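Local coordinates for chitin oligosaccharide binding protein NagB2 (Paenibacillus sp. FPU-7, PDB 7EHU) that binds chitin oligosaccharides, probably N,N'-diacetylchitobiose and N,N',N''-triacetylchitotriose, as an extracellular solute-binding protein, probably for uptake by an ABC transporter, at residues E419-Q422 against K423-D426; T225-D229 against P230-D234; I117-L121 against G122-K126; F339-L342 against E343-G346. All blocks are in the same frame, centred on the assembly; numbering follows the deposited sequence.

Interaction 1: E419-Q422 against K423-D426; sequences EKMQ and KVQD
The Gln422 side chain crosses that of Asp426 at about a right angle, one helical turn on, its NE2 donating to Asp426 OD1 at 2.9 Å. The bond is bent, with 144° at the hydrogen, and NE2 reaches OD1 from above the carboxylate plane; the amide and carboxylate planes stand 69° apart. Gln422 gets there with CG anti to the backbone N (chi1 -167°) and a bend at chi2, which lays the amide along the helix surface past CB of Gln425. Its other end is also held: OE1 accepts from the backbone N of Trp227, so both polar atoms of the amide are engaged and its flip is fixed. On the neighbouring face, CE of Met421, folded back by bends at chi2 and chi3, rests 4.0 Å from CG2 in one of the two conformers of Val424, and Met421 also packs on Trp227 and on helix 394-408. The Gln425 amide leads away from this turn: OE1 accepts from Trp227 NE1, and NE2 is bonded to Asn429 and Gln393. Four successive i to i+4 backbone bonds run beneath these side chains, from Lys423 N to Glu419 O through Asp426 N to Gln422 O (2.8 Å), the regular ladder of helix 414-430. Because Gln422 donates a hydrogen bond to Asp426 and accepts one from a loop N-H, it couples this helix to the 225-229 loop, and its amide N-H would probably ease the negative charge of the Asp426 carboxylate.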
loop_
_atom_site.group_PDB
_atom_site.type_symbol
_atom_site.label_atom_id
_atom_site.label_comp_id
_atom_site.label_asym_id
_atom_site.label_seq_id
_atom_site.Cartn_x
_atom_site.Cartn_y
_atom_site.Cartn_z
ATOM N N GLU A 419 16.681 1.594 18.692
ATOM C CA GLU A 419 17.560 0.564 19.247
ATOM C C GLU A 419 16.957 -0.826 19.046
ATOM O O GLU A 419 17.642 -1.764 18.608
ATOM C CB GLU A 419 17.816 0.855 20.739
ATOM C CG GLU A 419 18.630 -0.196 21.491
ATOM C CD GLU A 419 18.647 0.000 23.017
ATOM O OE1 GLU A 419 17.575 0.060 23.659
ATOM O OE2 GLU A 419 19.754 0.085 23.580
ATOM N N LYS A 420 15.668 -0.970 19.366
ATOM C CA LYS A 420 14.971 -2.238 19.176
ATOM C C LYS A 420 14.948 -2.631 17.703
ATOM O O LYS A 420 15.170 -3.796 17.353
ATOM C CB LYS A 420 13.554 -2.097 19.744
ATOM C CG LYS A 420 12.630 -3.306 19.655
ATOM C CD LYS A 420 11.246 -2.937 20.218
ATOM C CE LYS A 420 10.176 -3.987 19.935
ATOM N NZ LYS A 420 8.764 -3.443 20.044
ATOM N N MET A 421 14.723 -1.661 16.822
ATOM C CA MET A 421 14.677 -1.943 15.391
ATOM C C MET A 421 16.024 -2.390 14.869
ATOM O O MET A 421 16.103 -3.325 14.071
ATOM C CB MET A 421 14.191 -0.714 14.641
ATOM C CG MET A 421 12.722 -0.416 14.750
ATOM S SD MET A 421 11.642 -1.852 14.406
ATOM C CE MET A 421 12.141 -2.344 12.845
ATOM N N GLN A 422 17.104 -1.754 15.311
ATOM C CA GLN A 422 18.404 -2.184 14.803
ATOM C C GLN A 422 18.786 -3.557 15.347
ATOM O O GLN A 422 19.444 -4.337 14.648
ATOM C CB GLN A 422 19.492 -1.156 15.112
ATOM C CG GLN A 422 20.794 -1.391 14.338
ATOM C CD GLN A 422 20.564 -1.465 12.832
ATOM O OE1 GLN A 422 19.759 -0.720 12.288
ATOM N NE2 GLN A 422 21.263 -2.369 12.159
ATOM N N LYS A 423 18.350 -3.894 16.565
ATOM C CA LYS A 423 18.599 -5.230 17.092
ATOM C C LYS A 423 17.941 -6.281 16.206
ATOM O O LYS A 423 18.579 -7.268 15.817
ATOM C CB LYS A 423 18.095 -5.318 18.535
ATOM C CG LYS A 423 18.404 -6.635 19.237
ATOM C CD LYS A 423 17.895 -6.629 20.685
ATOM C CE LYS A 423 17.572 -8.042 21.198
ATOM N NZ LYS A 423 18.214 -9.119 20.380
ATOM N N VAL A 424 16.663 -6.083 15.858
ATOM C CA VAL A 424 15.987 -7.052 14.996
ATOM C C VAL A 424 16.578 -7.036 13.589
ATOM O O VAL A 424 16.693 -8.092 12.945
ATOM C CB VAL A 424 14.445 -6.925 14.995
ATOM C CG1 VAL A 424 13.891 -7.097 16.417
ATOM C CG2 VAL A 424 13.968 -5.612 14.369
ATOM N N GLN A 425 16.989 -5.859 13.100
ATOM C CA GLN A 425 17.574 -5.770 11.764
ATOM C C GLN A 425 18.884 -6.536 11.690
ATOM O O GLN A 425 19.149 -7.247 10.706
ATOM C CB GLN A 425 17.828 -4.306 11.422
ATOM C CG GLN A 425 18.276 -4.063 9.994
ATOM C CD GLN A 425 17.192 -4.442 9.016
ATOM O OE1 GLN A 425 16.192 -3.737 8.905
ATOM N NE2 GLN A 425 17.369 -5.540 8.302
ATOM N N ASP A 426 19.726 -6.389 12.719
ATOM C CA ASP A 426 20.981 -7.130 12.780
ATOM C C ASP A 426 20.728 -8.629 12.794
ATOM O O ASP A 426 21.430 -9.387 12.115
ATOM C CB ASP A 426 21.763 -6.732 14.034
ATOM C CG ASP A 426 22.407 -5.361 13.926
ATOM O OD1 ASP A 426 22.615 -4.872 12.802
ATOM O OD2 ASP A 426 22.759 -4.796 14.981
#

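Interaction 2: T225-D229 against P230-D234; sequences TKWTD and PAVLD
Asp229 O, the carbonyl just before helix 230-244, takes two backbone N-H groups of the first turn. Leu233 N meets it at 3.0 Å in a straight bond (171° at the hydrogen), nearly along the C=O axis; the bond from Val232 N is weak and bent. Within the loop, Asp229 N bonds to Lys226 O, closing a type I beta turn, while the Asp229 carboxylate reaches back to the same residue: OD1 accepts from Lys226 N at 3.1 Å, met from above the carboxylate plane. In van der Waals packing, Val232 leans into the turn. With CG1 anti to the backbone N (chi1 175°), this methyl sits 3.3 Å from Trp227 O and makes an oblique apolar contact with the indole, 4.3 Å from CE3; CG2 faces Lys226 O and Asp229 CB. Cutting Val232 back to an alanine removes both gamma methyls and would probably open a gap between the turn and the helix, with less to steady the Trp227 indole on this side. That indole also stacks with Phe220 and packs on Val396 and Leu400. Asp229 holds the N-cap position without a side-chain cap, its carboxylate being turned back to the beta turn, and Pro230 takes the first helical position, where proline is common because it needs no N-H partner.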
loop_
_atom_site.group_PDB
_atom_site.type_symbol
_atom_site.label_atom_id
_atom_site.label_comp_id
_atom_site.label_asym_id
_atom_site.label_seq_id
_atom_site.Cartn_x
_atom_site.Cartn_y
_atom_site.Cartn_z
ATOM N N THR A 225 23.279 1.234 6.333
ATOM C CA THR A 225 22.641 2.253 7.152
ATOM C C THR A 225 21.991 1.543 8.331
ATOM O O THR A 225 21.844 0.322 8.333
ATOM C CB THR A 225 21.586 3.005 6.335
ATOM O OG1 THR A 225 20.546 2.076 5.999
ATOM C CG2 THR A 225 22.188 3.602 5.069
ATOM N N LYS A 226 21.599 2.306 9.346
ATOM C CA LYS A 226 21.001 1.736 10.541
ATOM C C LYS A 226 19.774 2.536 10.949
ATOM O O LYS A 226 19.704 3.756 10.749
ATOM C CB LYS A 226 21.986 1.752 11.715
ATOM C CG LYS A 226 23.212 0.879 11.514
ATOM C CD LYS A 226 24.107 0.912 12.756
ATOM C CE LYS A 226 25.519 0.459 12.445
ATOM N NZ LYS A 226 25.547 -0.979 12.087
ATOM N N TRP A 227 18.836 1.835 11.588
ATOM C CA TRP A 227 17.663 2.499 12.144
ATOM C C TRP A 227 18.072 3.541 13.176
ATOM O O TRP A 227 17.355 4.532 13.378
ATOM C CB TRP A 227 16.755 1.454 12.790
ATOM C CG TRP A 227 16.103 0.526 11.807
ATOM C CD1 TRP A 227 16.566 -0.688 11.388
ATOM C CD2 TRP A 227 14.852 0.723 11.141
ATOM N NE1 TRP A 227 15.683 -1.260 10.499
ATOM C CE2 TRP A 227 14.629 -0.405 10.326
ATOM C CE3 TRP A 227 13.903 1.752 11.139
ATOM C CZ2 TRP A 227 13.494 -0.540 9.542
ATOM C CZ3 TRP A 227 12.782 1.615 10.351
ATOM C CH2 TRP A 227 12.590 0.487 9.559
ATOM N N THR A 228 19.228 3.334 13.824
ATOM C CA THR A 228 19.728 4.246 14.842
ATOM C C THR A 228 20.423 5.478 14.268
ATOM O O THR A 228 20.839 6.348 15.044
ATOM C CB THR A 228 20.718 3.499 15.751
ATOM O OG1 THR A 228 21.678 2.835 14.924
ATOM C CG2 THR A 228 20.015 2.473 16.646
ATOM N N ASP A 229 20.582 5.573 12.953
ATOM C CA ASP A 229 21.188 6.763 12.369
ATOM C C ASP A 229 20.400 7.996 12.804
ATOM O O ASP A 229 19.162 7.975 12.797
ATOM C CB ASP A 229 21.178 6.622 10.847
ATOM C CG ASP A 229 22.222 5.622 10.340
ATOM O OD1 ASP A 229 22.192 5.307 9.126
ATOM O OD2 ASP A 229 23.084 5.176 11.141
ATOM N N PRO A 230 21.077 9.083 13.192
ATOM C CA PRO A 230 20.346 10.238 13.736
ATOM C C PRO A 230 19.225 10.750 12.853
ATOM O O PRO A 230 18.184 11.178 13.370
ATOM C CB PRO A 230 21.451 11.289 13.908
ATOM C CG PRO A 230 22.677 10.499 14.176
ATOM C CD PRO A 230 22.540 9.263 13.298
ATOM N N ALA A 231 19.420 10.748 11.531
ATOM C CA ALA A 231 18.387 11.272 10.644
ATOM C C ALA A 231 17.169 10.358 10.608
ATOM O O ALA A 231 16.051 10.840 10.394
ATOM C CB ALA A 231 18.940 11.462 9.231
ATOM N N VAL A 232 17.354 9.045 10.807
ATOM C CA VAL A 232 16.204 8.143 10.902
ATOM C C VAL A 232 15.475 8.384 12.222
ATOM O O VAL A 232 14.242 8.521 12.261
ATOM C CB VAL A 232 16.638 6.672 10.749
ATOM C CG1 VAL A 232 15.446 5.731 10.972
ATOM C CG2 VAL A 232 17.259 6.426 9.375
ATOM N N LEU A 233 16.236 8.446 13.323
ATOM C CA LEU A 233 15.659 8.759 14.624
ATOM C C LEU A 233 14.858 10.054 14.571
ATOM O O LEU A 233 13.775 10.142 15.159
ATOM C CB LEU A 233 16.772 8.838 15.677
ATOM C CG LEU A 233 16.359 9.384 17.040
ATOM C CD1 LEU A 233 15.316 8.494 17.707
ATOM C CD2 LEU A 233 17.580 9.555 17.935
ATOM N N ASP A 234 15.347 11.051 13.820
ATOM C CA ASP A 234 14.638 12.322 13.702
ATOM C C ASP A 234 13.210 12.105 13.196
ATOM O O ASP A 234 12.266 12.720 13.704
ATOM C CB ASP A 234 15.418 13.265 12.776
ATOM C CG ASP A 234 14.758 14.630 12.619
ATOM O OD1 ASP A 234 15.023 15.312 11.616
ATOM O OD2 ASP A 234 14.030 15.054 13.534
#

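Interaction 3: I117-L121 against G122-K126; sequences ILKEL and GLEDK
The chain leaves helix 115-121 through Gly122, whose positive phi (73°) turns Leu123 N back to Leu118 O at 2.9 Å, while Gly122 N donates to Lys119 O at 3.3 Å. Leu123 then folds over the end of the helix: its CB meets Leu118 CD2 at 3.7 Å, the two side chains crossing at about a right angle, and its CD1 lies 3.8 Å from Leu121 CB. Its CG stands beside the backbone N (chi1 -74°), which carries CD1 to Leu121, and Ile336 of helix 326-339 packs against both Leu121 and Leu123. A serine at Leu123 removes the branched end and would probably open a gap beside Leu121 and Ile336, while the CB contact with Leu118 could remain. Glu124 runs alongside Lys119, pointing the same way, with its CD 3.7 Å from Lys119 CB, so the carboxylate rests on the aliphatic part of the lysine. Farther on, Lys126 NZ returns to Gly122 O in a weak bond across the type I beta turn from Leu123 to Lys126. Positive-phi Gly122 with the paired bonds Leu123 N to Leu118 O and Gly122 N to Lys119 O is a Schellman motif, and the Leu118-Leu123 contact is the apolar pair that often goes with it.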
loop_
_atom_site.group_PDB
_atom_site.type_symbol
_atom_site.label_atom_id
_atom_site.label_comp_id
_atom_site.label_asym_id
_atom_site.label_seq_id
_atom_site.Cartn_x
_atom_site.Cartn_y
_atom_site.Cartn_z
ATOM N N ILE A 117 5.015 -17.239 -19.930
ATOM C CA ILE A 117 3.584 -16.984 -19.981
ATOM C C ILE A 117 3.309 -15.588 -20.507
ATOM O O ILE A 117 2.405 -15.382 -21.327
ATOM C CB ILE A 117 2.949 -17.204 -18.597
ATOM C CG1 ILE A 117 2.921 -18.693 -18.287
ATOM C CG2 ILE A 117 1.547 -16.578 -18.530
ATOM C CD1 ILE A 117 2.829 -18.999 -16.810
ATOM N N LEU A 118 4.079 -14.602 -20.042
ATOM C CA LEU A 118 3.849 -13.246 -20.513
ATOM C C LEU A 118 4.096 -13.125 -22.010
ATOM O O LEU A 118 3.345 -12.436 -22.717
ATOM C CB LEU A 118 4.711 -12.247 -19.750
ATOM C CG LEU A 118 4.373 -12.086 -18.265
ATOM C CD1 LEU A 118 5.289 -11.048 -17.654
ATOM C CD2 LEU A 118 2.923 -11.711 -18.018
ATOM N N LYS A 119 5.151 -13.774 -22.515
ATOM C CA LYS A 119 5.373 -13.813 -23.960
ATOM C C LYS A 119 4.187 -14.453 -24.681
ATOM O O LYS A 119 3.697 -13.937 -25.691
ATOM C CB LYS A 119 6.677 -14.568 -24.263
ATOM C CG LYS A 119 7.145 -14.459 -25.708
ATOM C CD LYS A 119 8.286 -15.426 -26.031
ATOM C CE LYS A 119 8.184 -15.942 -27.497
ATOM N NZ LYS A 119 9.070 -17.099 -27.779
ATOM N N GLU A 120 3.702 -15.581 -24.165
ATOM C CA GLU A 120 2.564 -16.262 -24.784
ATOM C C GLU A 120 1.339 -15.357 -24.855
ATOM O O GLU A 120 0.606 -15.383 -25.844
ATOM C CB GLU A 120 2.218 -17.524 -23.989
ATOM C CG GLU A 120 1.050 -18.323 -24.571
ATOM C CD GLU A 120 0.864 -19.687 -23.920
ATOM O OE1 GLU A 120 1.865 -20.323 -23.528
ATOM O OE2 GLU A 120 -0.298 -20.119 -23.807
ATOM N N LEU A 121 1.088 -14.579 -23.809
ATOM C CA LEU A 121 -0.119 -13.774 -23.693
ATOM C C LEU A 121 0.041 -12.358 -24.243
ATOM O O LEU A 121 -0.901 -11.569 -24.162
ATOM C CB LEU A 121 -0.552 -13.704 -22.229
ATOM C CG LEU A 121 -0.937 -15.039 -21.601
ATOM C CD1 LEU A 121 -1.336 -14.829 -20.140
ATOM C CD2 LEU A 121 -2.041 -15.736 -22.365
ATOM N N GLY A 122 1.205 -12.007 -24.785
ATOM C CA GLY A 122 1.425 -10.667 -25.281
ATOM C C GLY A 122 1.583 -9.589 -24.231
ATOM O O GLY A 122 1.412 -8.408 -24.549
ATOM N N LEU A 123 1.950 -9.960 -23.003
ATOM C CA LEU A 123 1.942 -9.067 -21.849
ATOM C C LEU A 123 3.335 -8.620 -21.416
ATOM O O LEU A 123 3.445 -7.869 -20.449
ATOM C CB LEU A 123 1.227 -9.760 -20.676
ATOM C CG LEU A 123 -0.297 -9.862 -20.790
ATOM C CD1 LEU A 123 -0.831 -10.816 -19.704
ATOM C CD2 LEU A 123 -0.975 -8.511 -20.683
ATOM N N GLU A 124 4.402 -9.037 -22.106
ATOM C CA GLU A 124 5.746 -8.835 -21.559
ATOM C C GLU A 124 6.038 -7.388 -21.208
ATOM O O GLU A 124 6.678 -7.103 -20.190
ATOM C CB GLU A 124 6.806 -9.261 -22.574
ATOM C CG GLU A 124 6.798 -10.696 -22.891
ATOM C CD GLU A 124 7.786 -11.012 -23.963
ATOM O OE1 GLU A 124 8.890 -11.453 -23.591
ATOM O OE2 GLU A 124 7.461 -10.738 -25.156
ATOM N N ASP A 125 5.652 -6.477 -22.088
ATOM C CA ASP A 125 6.004 -5.065 -22.012
ATOM C C ASP A 125 4.861 -4.173 -21.536
ATOM O O ASP A 125 4.953 -2.945 -21.666
ATOM C CB ASP A 125 6.439 -4.588 -23.398
ATOM C CG ASP A 125 7.429 -5.528 -24.043
ATOM O OD1 ASP A 125 8.578 -5.521 -23.579
ATOM O OD2 ASP A 125 7.090 -6.245 -25.015
ATOM N N LYS A 126 3.779 -4.750 -21.021
ATOM C CA LYS A 126 2.544 -4.010 -20.800
ATOM C C LYS A 126 2.467 -3.324 -19.447
ATOM O O LYS A 126 1.591 -2.484 -19.242
ATOM C CB LYS A 126 1.354 -4.956 -20.979
ATOM C CG LYS A 126 0.891 -5.150 -22.402
ATOM C CD LYS A 126 1.974 -5.383 -23.422
ATOM C CE LYS A 126 1.373 -5.378 -24.834
ATOM N NZ LYS A 126 2.367 -5.886 -25.759
#

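Interaction 4: F339-L342 against E343-G346; sequences FYTL and EIQG
A single water bridges Phe339 O and the side-chain amide of Gln345 across the bend between two helices: it donates to Phe339 O at 2.8 Å and accepts from Gln345 NE2 at 3.0 Å. The same water lies over one face of the Phe339 ring, offset toward the rim. Gln345 reaches it through a bend at chi2 (-103°), and its OE1 is taken by the backbone N atoms of Ser357 and Met358, so both ends of the amide are engaged and its orientation is set. Thr341 CG2, in one of two conformers, lies near Ile344 CG1 at a doubtfully short 3.4 Å. Ile344 also sets CB and CG2 against Phe339 O. The chain leaves helix 326-339 at Tyr340, the centre of an inverse gamma turn, and Thr341 is the N-cap of helix 342-352; its side chain makes no capping bond. Thr341 O accepts a nearly straight bond from Gln345 N at 3.0 Å (174° at the hydrogen) and a weak one from Ile344 N. Gly346 N continues the new helix to Leu342 O at 2.8 Å. Phe339 CD2 stands 3.5 Å above the centre of the Tyr340 ring, while Phe339 and Ile344 both pack on helix 44-60.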
loop_
_atom_site.group_PDB
_atom_site.type_symbol
_atom_site.label_atom_id
_atom_site.label_comp_id
_atom_site.label_asym_id
_atom_site.label_seq_id
_atom_site.Cartn_x
_atom_site.Cartn_y
_atom_site.Cartn_z
ATOM N N PHE A 339 -7.683 -11.306 -16.547
ATOM C CA PHE A 339 -7.594 -10.270 -15.530
ATOM C C PHE A 339 -6.741 -9.093 -15.986
ATOM O O PHE A 339 -7.110 -7.932 -15.762
ATOM C CB PHE A 339 -7.012 -10.845 -14.234
ATOM C CG PHE A 339 -7.092 -9.897 -13.072
ATOM C CD1 PHE A 339 -8.286 -9.684 -12.423
ATOM C CD2 PHE A 339 -5.976 -9.215 -12.633
ATOM C CE1 PHE A 339 -8.372 -8.803 -11.362
ATOM C CE2 PHE A 339 -6.054 -8.329 -11.565
ATOM C CZ PHE A 339 -7.252 -8.131 -10.925
ATOM N N TYR A 340 -5.594 -9.377 -16.606
ATOM C CA TYR A 340 -4.619 -8.348 -16.988
ATOM C C TYR A 340 -4.903 -7.918 -18.420
ATOM O O TYR A 340 -4.232 -8.307 -19.368
ATOM C CB TYR A 340 -3.197 -8.867 -16.779
ATOM C CG TYR A 340 -2.895 -9.103 -15.324
ATOM C CD1 TYR A 340 -2.544 -8.050 -14.490
ATOM C CD2 TYR A 340 -2.983 -10.368 -14.764
ATOM C CE1 TYR A 340 -2.274 -8.250 -13.155
ATOM C CE2 TYR A 340 -2.714 -10.584 -13.432
ATOM C CZ TYR A 340 -2.377 -9.529 -12.628
ATOM O OH TYR A 340 -2.107 -9.754 -11.305
ATOM N N THR A 341 -5.951 -7.116 -18.569
ATOM C CA THR A 341 -6.319 -6.558 -19.864
ATOM C C THR A 341 -6.772 -5.124 -19.636
ATOM O O THR A 341 -7.228 -4.767 -18.546
ATOM C CB THR A 341 -7.330 -7.523 -20.526
ATOM O OG1 THR A 341 -7.626 -7.105 -21.858
ATOM C CG2 THR A 341 -8.615 -7.631 -19.707
ATOM N N LEU A 342 -6.607 -4.289 -20.656
ATOM C CA LEU A 342 -6.892 -2.871 -20.454
ATOM C C LEU A 342 -8.372 -2.618 -20.201
ATOM O O LEU A 342 -8.739 -1.612 -19.616
ATOM C CB LEU A 342 -6.425 -2.042 -21.657
ATOM C CG LEU A 342 -4.916 -2.013 -21.891
ATOM C CD1 LEU A 342 -4.534 -0.905 -22.866
ATOM C CD2 LEU A 342 -4.146 -1.855 -20.604
ATOM N N GLU A 343 -9.228 -3.497 -20.638
ATOM C CA GLU A 343 -10.637 -3.364 -20.388
ATOM C C GLU A 343 -10.990 -3.539 -18.916
ATOM O O GLU A 343 -11.717 -2.715 -18.331
ATOM C CB GLU A 343 -11.291 -3.903 -21.680
ATOM C CG GLU A 343 -12.796 -3.922 -21.739
ATOM C CD GLU A 343 -13.327 -4.405 -23.085
ATOM O OE1 GLU A 343 -12.948 -4.840 -24.097
ATOM O OE2 GLU A 343 -13.797 -5.548 -22.620
ATOM N N ILE A 344 -10.298 -4.442 -18.246
ATOM C CA ILE A 344 -10.483 -4.615 -16.809
ATOM C C ILE A 344 -9.831 -3.459 -16.048
ATOM O O ILE A 344 -10.416 -2.883 -15.123
ATOM C CB ILE A 344 -9.916 -5.980 -16.375
ATOM C CG1 ILE A 344 -10.705 -7.142 -17.013
ATOM C CG2 ILE A 344 -9.896 -6.105 -14.849
ATOM C CD1 ILE A 344 -12.175 -7.188 -16.674
ATOM N N GLN A 345 -8.601 -3.101 -16.436
ATOM C CA GLN A 345 -7.908 -1.995 -15.790
ATOM C C GLN A 345 -8.679 -0.693 -15.962
ATOM O O GLN A 345 -8.713 0.145 -15.053
ATOM C CB GLN A 345 -6.509 -1.859 -16.387
ATOM C CG GLN A 345 -5.608 -3.047 -16.139
ATOM C CD GLN A 345 -4.588 -2.806 -15.055
ATOM O OE1 GLN A 345 -3.967 -1.746 -15.000
ATOM N NE2 GLN A 345 -4.413 -3.780 -14.172
ATOM N N GLY A 346 -9.285 -0.498 -17.132
ATOM C CA GLY A 346 -10.039 0.714 -17.382
ATOM C C GLY A 346 -11.333 0.775 -16.598
ATOM O O GLY A 346 -11.759 1.853 -16.169
HETATM O O HOH W 1 -6.363 -6.029 -13.910
#

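In the fold
The four contacts form two pairs, with interaction 4 on the opposite side of the chain's centre from interactions 1 and 2. Interactions 1 and 2, with centres about 11 Å apart, touch through Trp227: Met421 CB packs 3.6 Å from Trp227 CG, which joins the loop before helix 230-244 to helix 414-430. Interactions 3 and 4, with centres about 14 Å apart, meet where Leu123 CD2 packs 3.5 Å from Tyr340 O. Between the pairs the centres are about 41 to 42 Å apart, and the bound chitin oligosaccharide lies between them. Its NAG units come to about 8 Å from the Phe339 side chain, 12 Å from that of Trp227 and 13 Å from that of Met421.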